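Long-range contacts in OmpA family protein (Escherichia coli, PDB 5M38), which probably binds peptidoglycan through its OmpA-like domain, as a component of the type VI secretion system of enteroaggregative Escherichia coli: residues A[17-22]-A[66-71]; A[25-30]-A[70-75]; A[43-48]-A[84-89]. All coordinates share one frame; numbering follows the deposited sequence.

How the interactions relate
All three contacts involve the beta-alpha-beta unit of the OmpA-like domain. Interactions 1 and 2 lie side by side on helix 54-74, share W71 and are joined by L19 CD1 packing on L27 CD1. Interaction 1 is a surface contact in which a loop leans on the helix, while interaction 2 is a buried helix-helix contact; both are held by apolar side chains. Interaction 3, partly buried and nearest the chain's centre, pairs the two strands that flank helix 54-74 in the chain, and its main chemistry is backbone hydrogen bonding. It meets interaction 1 through V44 on V68 and through V85 on E66 and R69, but does not touch interaction 2, about 6 Å away between nearest atoms.

Interaction 1: A[17-22]-A[66-71]; sequences WTLKPG and EAVRDW
W17 meets helix 54-74 through its backbone: its carbonyl O lies 3.5 Å from A67 CB. The small methyl group of alanine suits this place, because it lets the loop's main chain come close to the helix. The indole of W17 meanwhile reaches along the helix to L60, K63 and R64. Two residues on, L19 carries most of the contact. Its CG stands beside the backbone N and anti to the carbonyl carbon (chi1 -61°), which aims the branched end at the helix. The two methyls then divide the work. CD1 comes to 3.7 Å from W71 CB, the two side chains crossing at about a right angle, and also lies 3.6 Å from A67 O, the carbonyl that accepts the helical bond from W71 N. CD2 reaches the other way, 4.3 Å from V68 CG2, while CG faces the A67 methyl. In the OmpA-like domain this is where the loop between strand 4-8 and helix 24-36 passes over helix 54-74, and a leucine fits because its fork can touch three helix residues at once. F12 packs on both L19 and A67. L19 also packs on L27, which ties the loop to helix 24-36.

Interaction 2: A[25-30]-A[70-75]; sequences KWLVNA and DWMRDT
The indole of W71 has L27 on one face and T75 on the other. The motif is a helix pair of the OmpA-like alpha/beta domain: helices 24-36 and 54-74 approach to 10.8 Å between the axes of their short segments and cross at -61°. L27 CB sits over the six-membered ring, 3.5 Å from its centroid and 5° off the normal, a CH-pi contact. L27 CD1 covers the five-membered ring, about 4.0 Å from W71 NE1, while T75 CB lies above the opposite face. The second flat group, the guanidinium of R73, has D70 CA over one face and the carboxylate of D74 at its edge. A broad indole suits such a splayed crossing, since it bridges the distance between the backbones and also touches V28. M72 fills the inner side. Its chain is bent at chi2 (-60°), which brings the terminal methyl round to helix 24-36, where CE lies 3.9 Å from L27 CD2 and 3.8 Å from A30 CB. The small alanine side chain allows this approach, and L31, I34 and F83 also pack on M72. Away from L27, D70, R73 and D74 form a salt-bridge network, to which D70 adds only charge attraction, with no N-H directed at it. R73 grips D74 side-on, R73 NE 3.0 Å from D74 OD1 and R73 NH2 2.8 Å from D74 OD2.

Interaction 3: A[43-48]-A[84-89]; sequences VVSGHT and AVQGYG
From V43 with A84 to G46 with G87 the two strands run parallel and in register, the axes of the short strand segments approaching to 4.6 Å at 19°, with V44 N bonding to A84 O and G46 N to Q86 O, while V44 O and G46 O accept from Q86 N and Y88 N. These are the neighbouring strands of a beta-alpha-beta unit, connected through helix 54-74. V44 and V85 point to the helix side, where V44 packs on V68, and V85 lies against the aliphatic part of E66 and the side chain of R69; branched valines suit a strand. On the other face V43 CG2 meets A84 CB at 4.1 Å. Beside them Q86 extends its amide across to the partner strand, NE2 lying 3.5 Å from V43 CG1 and 3.6 Å from S45 OG, and at the edge of the Y88 ring. An alanine in place of Q86 would probably uncover V43 CG1 and open a gap beside S45 and the tyrosine edge. The rings of H47 and Y88 lie nearly parallel, at 11°, but slid apart, barely overlapping; H47 CE1 is 3.7 Å from Y88 CD2. Further along, T48 N bonds to G89 O, and the positive phi of G89 (66°) favours glycine. The same carbonyl accepts from a water at 2.9 Å, whose oxygen lies 2.7 Å from H47 ND1, in the plane of the imidazole.

Interaction 1: A[17-22]-A[66-71]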
loop_
_atom_site.group_PDB
_atom_site.type_symbol
_atom_site.label_atom_id
_atom_site.label_comp_id
_atom_site.label_asym_id
_atom_site.label_seq_id
_atom_site.Cartn_x
_atom_site.Cartn_y
_atom_site.Cartn_z
ATOM N N TRP A 17 -3.647 -5.918 -9.293
ATOM C CA TRP A 17 -3.557 -5.979 -7.832
ATOM C C TRP A 17 -2.775 -7.222 -7.393
ATOM O O TRP A 17 -2.999 -7.747 -6.307
ATOM C CB TRP A 17 -4.955 -5.947 -7.212
ATOM C CG TRP A 17 -5.838 -7.087 -7.638
ATOM C CD1 TRP A 17 -5.974 -8.295 -7.021
ATOM C CD2 TRP A 17 -6.616 -7.158 -8.837
ATOM N NE1 TRP A 17 -6.824 -9.099 -7.741
ATOM C CE2 TRP A 17 -7.235 -8.425 -8.860
ATOM C CE3 TRP A 17 -6.852 -6.266 -9.899
ATOM C CZ2 TRP A 17 -8.096 -8.818 -9.888
ATOM C CZ3 TRP A 17 -7.699 -6.657 -10.921
ATOM C CH2 TRP A 17 -8.312 -7.919 -10.912
ATOM N N THR A 18 -1.863 -7.683 -8.255
ATOM C CA THR A 18 -0.982 -8.837 -8.073
ATOM C C THR A 18 0.419 -8.260 -8.098
ATOM O O THR A 18 0.738 -7.574 -9.061
ATOM C CB THR A 18 -1.207 -9.846 -9.225
ATOM O OG1 THR A 18 -2.548 -10.330 -9.165
ATOM C CG2 THR A 18 -0.245 -11.022 -9.182
ATOM N N LEU A 19 1.252 -8.535 -7.066
ATOM C CA LEU A 19 2.614 -7.999 -6.974
ATOM C C LEU A 19 3.513 -8.468 -8.111
ATOM O O LEU A 19 3.664 -9.675 -8.336
ATOM C CB LEU A 19 3.269 -8.262 -5.598
ATOM C CG LEU A 19 2.582 -7.664 -4.357
ATOM C CD1 LEU A 19 3.049 -8.337 -3.120
ATOM C CD2 LEU A 19 2.845 -6.189 -4.236
ATOM N N LYS A 20 4.077 -7.503 -8.852
ATOM C CA LYS A 20 4.952 -7.777 -9.986
ATOM C C LYS A 20 6.344 -8.270 -9.500
ATOM O O LYS A 20 6.700 -7.985 -8.351
ATOM C CB LYS A 20 4.996 -6.595 -10.987
ATOM C CG LYS A 20 5.867 -5.417 -10.619
ATOM C CD LYS A 20 5.730 -4.364 -11.708
ATOM C CE LYS A 20 6.619 -3.169 -11.542
ATOM N NZ LYS A 20 6.056 -1.987 -12.259
ATOM N N PRO A 21 7.106 -9.056 -10.320
ATOM C CA PRO A 21 8.386 -9.632 -9.837
ATOM C C PRO A 21 9.405 -8.670 -9.234
ATOM O O PRO A 21 10.063 -9.028 -8.246
ATOM C CB PRO A 21 8.955 -10.325 -11.071
ATOM C CG PRO A 21 7.789 -10.609 -11.895
ATOM C CD PRO A 21 6.788 -9.544 -11.679
ATOM N N GLY A 22 9.500 -7.467 -9.805
ATOM C CA GLY A 22 10.423 -6.429 -9.346
ATOM C C GLY A 22 10.182 -5.865 -7.955
ATOM O O GLY A 22 11.122 -5.369 -7.326
ATOM N N GLU A 66 -4.395 -5.428 0.347
ATOM C CA GLU A 66 -4.514 -6.846 0.695
ATOM C C GLU A 66 -3.312 -7.621 0.148
ATOM O O GLU A 66 -2.765 -8.442 0.878
ATOM C CB GLU A 66 -5.832 -7.442 0.169
ATOM C CG GLU A 66 -7.060 -6.988 0.934
ATOM C CD GLU A 66 -8.413 -7.466 0.430
ATOM O OE1 GLU A 66 -8.546 -7.781 -0.777
ATOM O OE2 GLU A 66 -9.357 -7.494 1.253
ATOM N N ALA A 67 -2.866 -7.325 -1.107
ATOM C CA ALA A 67 -1.701 -7.940 -1.772
ATOM C C ALA A 67 -0.425 -7.708 -0.977
ATOM O O ALA A 67 0.358 -8.650 -0.820
ATOM C CB ALA A 67 -1.536 -7.403 -3.180
ATOM N N VAL A 68 -0.228 -6.475 -0.443
ATOM C CA VAL A 68 0.935 -6.116 0.383
ATOM C C VAL A 68 0.881 -6.858 1.729
ATOM O O VAL A 68 1.903 -7.420 2.140
ATOM C CB VAL A 68 1.131 -4.584 0.508
ATOM C CG1 VAL A 68 2.216 -4.234 1.534
ATOM C CG2 VAL A 68 1.459 -3.969 -0.855
ATOM N N ARG A 69 -0.302 -6.912 2.381
ATOM C CA ARG A 69 -0.482 -7.631 3.648
ATOM C C ARG A 69 -0.154 -9.107 3.468
ATOM O O ARG A 69 0.567 -9.660 4.299
ATOM C CB ARG A 69 -1.912 -7.487 4.202
ATOM C CG ARG A 69 -2.206 -8.527 5.296
ATOM C CD ARG A 69 -3.600 -8.559 5.844
ATOM N NE ARG A 69 -4.652 -8.659 4.825
ATOM C CZ ARG A 69 -4.936 -9.770 4.171
ATOM N NH1 ARG A 69 -4.234 -10.867 4.390
ATOM N NH2 ARG A 69 -5.901 -9.786 3.265
ATOM N N ASP A 70 -0.702 -9.751 2.394
ATOM C CA ASP A 70 -0.485 -11.164 2.075
ATOM C C ASP A 70 0.993 -11.491 1.988
ATOM O O ASP A 70 1.418 -12.494 2.555
ATOM C CB ASP A 70 -1.190 -11.558 0.771
ATOM C CG ASP A 70 -2.704 -11.526 0.807
ATOM O OD1 ASP A 70 -3.273 -11.392 1.907
ATOM O OD2 ASP A 70 -3.323 -11.639 -0.266
ATOM N N TRP A 71 1.784 -10.627 1.322
ATOM C CA TRP A 71 3.223 -10.773 1.184
ATOM C C TRP A 71 3.867 -10.683 2.553
ATOM O O TRP A 71 4.693 -11.531 2.877
ATOM C CB TRP A 71 3.806 -9.698 0.260
ATOM C CG TRP A 71 5.223 -9.974 -0.151
ATOM C CD1 TRP A 71 5.631 -10.635 -1.269
ATOM C CD2 TRP A 71 6.419 -9.645 0.581
ATOM N NE1 TRP A 71 7.002 -10.709 -1.304
ATOM C CE2 TRP A 71 7.515 -10.103 -0.184
ATOM C CE3 TRP A 71 6.673 -8.992 1.802
ATOM C CZ2 TRP A 71 8.845 -9.909 0.216
ATOM C CZ3 TRP A 71 7.993 -8.797 2.192
ATOM C CH2 TRP A 71 9.060 -9.257 1.408
#

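Interaction 2: A[25-30]-A[70-75]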
loop_
_atom_site.group_PDB
_atom_site.type_symbol
_atom_site.label_atom_id
_atom_site.label_comp_id
_atom_site.label_asym_id
_atom_site.label_seq_id
_atom_site.Cartn_x
_atom_site.Cartn_y
_atom_site.Cartn_z
ATOM N N LYS A 25 12.275 -6.085 -3.799
ATOM C CA LYS A 25 13.292 -5.157 -3.286
ATOM C C LYS A 25 12.714 -4.144 -2.274
ATOM O O LYS A 25 13.304 -3.923 -1.215
ATOM C CB LYS A 25 13.948 -4.434 -4.487
ATOM C CG LYS A 25 15.217 -3.668 -4.183
ATOM C CD LYS A 25 15.740 -3.038 -5.455
ATOM C CE LYS A 25 16.918 -2.136 -5.203
ATOM N NZ LYS A 25 17.425 -1.541 -6.470
ATOM N N TRP A 26 11.552 -3.545 -2.594
ATOM C CA TRP A 26 10.877 -2.551 -1.747
ATOM C C TRP A 26 10.092 -3.172 -0.627
ATOM O O TRP A 26 9.998 -2.586 0.454
ATOM C CB TRP A 26 10.006 -1.609 -2.588
ATOM C CG TRP A 26 10.828 -0.901 -3.619
ATOM C CD1 TRP A 26 11.726 0.106 -3.400
ATOM C CD2 TRP A 26 10.977 -1.281 -4.983
ATOM N NE1 TRP A 26 12.394 0.405 -4.564
ATOM C CE2 TRP A 26 11.954 -0.434 -5.553
ATOM C CE3 TRP A 26 10.387 -2.262 -5.782
ATOM C CZ2 TRP A 26 12.331 -0.522 -6.897
ATOM C CZ3 TRP A 26 10.751 -2.342 -7.118
ATOM C CH2 TRP A 26 11.721 -1.486 -7.661
ATOM N N LEU A 27 9.554 -4.370 -0.868
ATOM C CA LEU A 27 8.807 -5.101 0.139
ATOM C C LEU A 27 9.711 -5.572 1.267
ATOM O O LEU A 27 9.312 -5.488 2.433
ATOM C CB LEU A 27 8.023 -6.251 -0.494
ATOM C CG LEU A 27 6.893 -5.820 -1.436
ATOM C CD1 LEU A 27 6.569 -6.924 -2.400
ATOM C CD2 LEU A 27 5.637 -5.318 -0.681
ATOM N N VAL A 28 10.949 -5.982 0.932
ATOM C CA VAL A 28 11.898 -6.470 1.921
ATOM C C VAL A 28 12.385 -5.315 2.868
ATOM O O VAL A 28 12.401 -5.527 4.086
ATOM C CB VAL A 28 13.027 -7.334 1.308
ATOM C CG1 VAL A 28 13.971 -6.549 0.433
ATOM C CG2 VAL A 28 13.787 -8.095 2.381
ATOM N N ASN A 29 12.664 -4.091 2.346
ATOM C CA ASN A 29 13.055 -2.990 3.243
ATOM C C ASN A 29 11.909 -2.555 4.161
ATOM O O ASN A 29 12.148 -2.221 5.328
ATOM C CB ASN A 29 13.735 -1.796 2.571
ATOM C CG ASN A 29 13.244 -1.284 1.241
ATOM O OD1 ASN A 29 12.155 -0.690 1.111
ATOM N ND2 ASN A 29 14.088 -1.462 0.229
ATOM N N ALA A 30 10.668 -2.632 3.644
ATOM C CA ALA A 30 9.444 -2.361 4.393
ATOM C C ALA A 30 9.252 -3.407 5.511
ATOM O O ALA A 30 8.847 -3.035 6.609
ATOM C CB ALA A 30 8.248 -2.375 3.461
ATOM N N ASP A 70 -0.702 -9.751 2.394
ATOM C CA ASP A 70 -0.485 -11.164 2.075
ATOM C C ASP A 70 0.993 -11.491 1.988
ATOM O O ASP A 70 1.418 -12.494 2.555
ATOM C CB ASP A 70 -1.190 -11.558 0.771
ATOM C CG ASP A 70 -2.704 -11.526 0.807
ATOM O OD1 ASP A 70 -3.273 -11.392 1.907
ATOM O OD2 ASP A 70 -3.323 -11.639 -0.266
ATOM N N TRP A 71 1.784 -10.627 1.322
ATOM C CA TRP A 71 3.223 -10.773 1.184
ATOM C C TRP A 71 3.867 -10.683 2.553
ATOM O O TRP A 71 4.693 -11.531 2.877
ATOM C CB TRP A 71 3.806 -9.698 0.260
ATOM C CG TRP A 71 5.223 -9.974 -0.151
ATOM C CD1 TRP A 71 5.631 -10.635 -1.269
ATOM C CD2 TRP A 71 6.419 -9.645 0.581
ATOM N NE1 TRP A 71 7.002 -10.709 -1.304
ATOM C CE2 TRP A 71 7.515 -10.103 -0.184
ATOM C CE3 TRP A 71 6.673 -8.992 1.802
ATOM C CZ2 TRP A 71 8.845 -9.909 0.216
ATOM C CZ3 TRP A 71 7.993 -8.797 2.192
ATOM C CH2 TRP A 71 9.060 -9.257 1.408
ATOM N N MET A 72 3.525 -9.639 3.349
ATOM C CA MET A 72 4.107 -9.449 4.681
ATOM C C MET A 72 3.802 -10.639 5.589
ATOM O O MET A 72 4.649 -11.060 6.365
ATOM C CB MET A 72 3.621 -8.134 5.329
ATOM C CG MET A 72 4.032 -6.865 4.590
ATOM S SD MET A 72 5.827 -6.652 4.454
ATOM C CE MET A 72 5.893 -5.400 3.169
ATOM N N ARG A 73 2.581 -11.162 5.490
ATOM C CA ARG A 73 2.077 -12.269 6.285
ATOM C C ARG A 73 2.769 -13.588 5.898
ATOM O O ARG A 73 3.369 -14.235 6.757
ATOM C CB ARG A 73 0.538 -12.352 6.149
ATOM C CG ARG A 73 -0.131 -13.493 6.921
ATOM C CD ARG A 73 -1.483 -13.845 6.357
ATOM N NE ARG A 73 -1.398 -14.358 4.983
ATOM C CZ ARG A 73 -2.348 -14.201 4.068
ATOM N NH1 ARG A 73 -3.477 -13.586 4.371
ATOM N NH2 ARG A 73 -2.181 -14.689 2.846
ATOM N N ASP A 74 2.680 -13.980 4.624
ATOM C CA ASP A 74 3.253 -15.236 4.134
ATOM C C ASP A 74 4.772 -15.232 3.972
ATOM O O ASP A 74 5.428 -16.142 4.466
ATOM C CB ASP A 74 2.584 -15.654 2.826
ATOM C CG ASP A 74 1.078 -15.827 2.906
ATOM O OD1 ASP A 74 0.592 -16.356 3.928
ATOM O OD2 ASP A 74 0.390 -15.476 1.924
ATOM N N THR A 75 5.321 -14.238 3.252
ATOM C CA THR A 75 6.760 -14.154 3.021
ATOM C C THR A 75 7.523 -13.660 4.286
ATOM O O THR A 75 8.643 -14.114 4.519
ATOM C CB THR A 75 7.037 -13.352 1.742
ATOM O OG1 THR A 75 6.249 -13.904 0.685
ATOM C CG2 THR A 75 8.485 -13.383 1.330
#

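Interaction 3: A[43-48]-A[84-89]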
loop_
_atom_site.group_PDB
_atom_site.type_symbol
_atom_site.label_atom_id
_atom_site.label_comp_id
_atom_site.label_asym_id
_atom_site.label_seq_id
_atom_site.Cartn_x
_atom_site.Cartn_y
_atom_site.Cartn_z
ATOM N N VAL A 43 -0.888 -1.196 9.929
ATOM C CA VAL A 43 -2.015 -0.699 9.144
ATOM C C VAL A 43 -1.547 -0.509 7.700
ATOM O O VAL A 43 -0.681 0.323 7.432
ATOM C CB VAL A 43 -2.602 0.605 9.761
ATOM C CG1 VAL A 43 -3.813 1.104 8.983
ATOM C CG2 VAL A 43 -2.948 0.419 11.226
ATOM N N VAL A 44 -2.102 -1.308 6.779
ATOM C CA VAL A 44 -1.790 -1.262 5.347
ATOM C C VAL A 44 -2.953 -0.536 4.624
ATOM O O VAL A 44 -4.061 -1.062 4.549
ATOM C CB VAL A 44 -1.478 -2.666 4.750
ATOM C CG1 VAL A 44 -0.960 -2.553 3.311
ATOM C CG2 VAL A 44 -0.484 -3.442 5.624
ATOM N N SER A 45 -2.706 0.690 4.134
ATOM C CA SER A 45 -3.690 1.536 3.455
ATOM C C SER A 45 -3.364 1.677 1.986
ATOM O O SER A 45 -2.241 2.006 1.633
ATOM C CB SER A 45 -3.723 2.922 4.086
ATOM O OG SER A 45 -3.970 2.831 5.477
ATOM N N GLY A 46 -4.356 1.464 1.142
ATOM C CA GLY A 46 -4.223 1.598 -0.300
ATOM C C GLY A 46 -4.841 2.888 -0.800
ATOM O O GLY A 46 -5.909 3.288 -0.320
ATOM N N HIS A 47 -4.160 3.571 -1.749
ATOM C CA HIS A 47 -4.621 4.836 -2.342
ATOM C C HIS A 47 -4.301 4.880 -3.824
ATOM O O HIS A 47 -3.310 4.299 -4.265
ATOM C CB HIS A 47 -3.939 6.058 -1.687
ATOM C CG HIS A 47 -3.881 6.057 -0.192
ATOM N ND1 HIS A 47 -4.831 6.713 0.558
ATOM C CD2 HIS A 47 -2.973 5.501 0.636
ATOM C CE1 HIS A 47 -4.475 6.542 1.818
ATOM N NE2 HIS A 47 -3.373 5.793 1.914
ATOM N N THR A 48 -5.128 5.624 -4.578
ATOM C CA THR A 48 -5.041 5.906 -6.013
ATOM C C THR A 48 -5.112 7.445 -6.212
ATOM O O THR A 48 -5.232 8.199 -5.242
ATOM C CB THR A 48 -6.237 5.239 -6.758
ATOM O OG1 THR A 48 -7.435 5.933 -6.445
ATOM C CG2 THR A 48 -6.419 3.756 -6.454
ATOM N N ALA A 84 -4.183 -4.622 9.847
ATOM C CA ALA A 84 -5.412 -3.905 9.558
ATOM C C ALA A 84 -5.253 -3.444 8.097
ATOM O O ALA A 84 -4.255 -2.804 7.764
ATOM C CB ALA A 84 -5.534 -2.708 10.485
ATOM N N VAL A 85 -6.164 -3.844 7.194
ATOM C CA VAL A 85 -6.066 -3.386 5.807
ATOM C C VAL A 85 -7.249 -2.516 5.411
ATOM O O VAL A 85 -8.385 -2.746 5.830
ATOM C CB VAL A 85 -5.765 -4.451 4.742
ATOM C CG1 VAL A 85 -4.585 -5.289 5.101
ATOM C CG2 VAL A 85 -6.959 -5.323 4.376
ATOM N N GLN A 86 -6.934 -1.456 4.655
ATOM C CA GLN A 86 -7.924 -0.487 4.193
ATOM C C GLN A 86 -7.638 0.069 2.800
ATOM O O GLN A 86 -6.503 0.092 2.344
ATOM C CB GLN A 86 -8.137 0.653 5.204
ATOM C CG GLN A 86 -7.009 0.922 6.201
ATOM C CD GLN A 86 -7.493 1.687 7.412
ATOM O OE1 GLN A 86 -8.533 1.386 8.006
ATOM N NE2 GLN A 86 -6.729 2.675 7.832
ATOM N N GLY A 87 -8.703 0.449 2.125
ATOM C CA GLY A 87 -8.660 1.050 0.801
ATOM C C GLY A 87 -9.352 2.385 0.865
ATOM O O GLY A 87 -10.443 2.482 1.422
ATOM N N TYR A 88 -8.679 3.438 0.396
ATOM C CA TYR A 88 -9.190 4.806 0.448
ATOM C C TYR A 88 -9.529 5.378 -0.904
ATOM O O TYR A 88 -10.222 6.380 -0.955
ATOM C CB TYR A 88 -8.196 5.715 1.181
ATOM C CG TYR A 88 -8.261 5.544 2.676
ATOM C CD1 TYR A 88 -9.270 6.143 3.423
ATOM C CD2 TYR A 88 -7.337 4.743 3.346
ATOM C CE1 TYR A 88 -9.365 5.953 4.794
ATOM C CE2 TYR A 88 -7.432 4.534 4.721
ATOM C CZ TYR A 88 -8.442 5.153 5.442
ATOM O OH TYR A 88 -8.543 5.015 6.804
ATOM N N GLY A 89 -9.052 4.755 -1.975
ATOM C CA GLY A 89 -9.284 5.210 -3.337
ATOM C C GLY A 89 -8.618 6.540 -3.586
ATOM O O GLY A 89 -7.408 6.677 -3.395
HETATM O O HOH W 1 -6.424 8.146 -1.106
#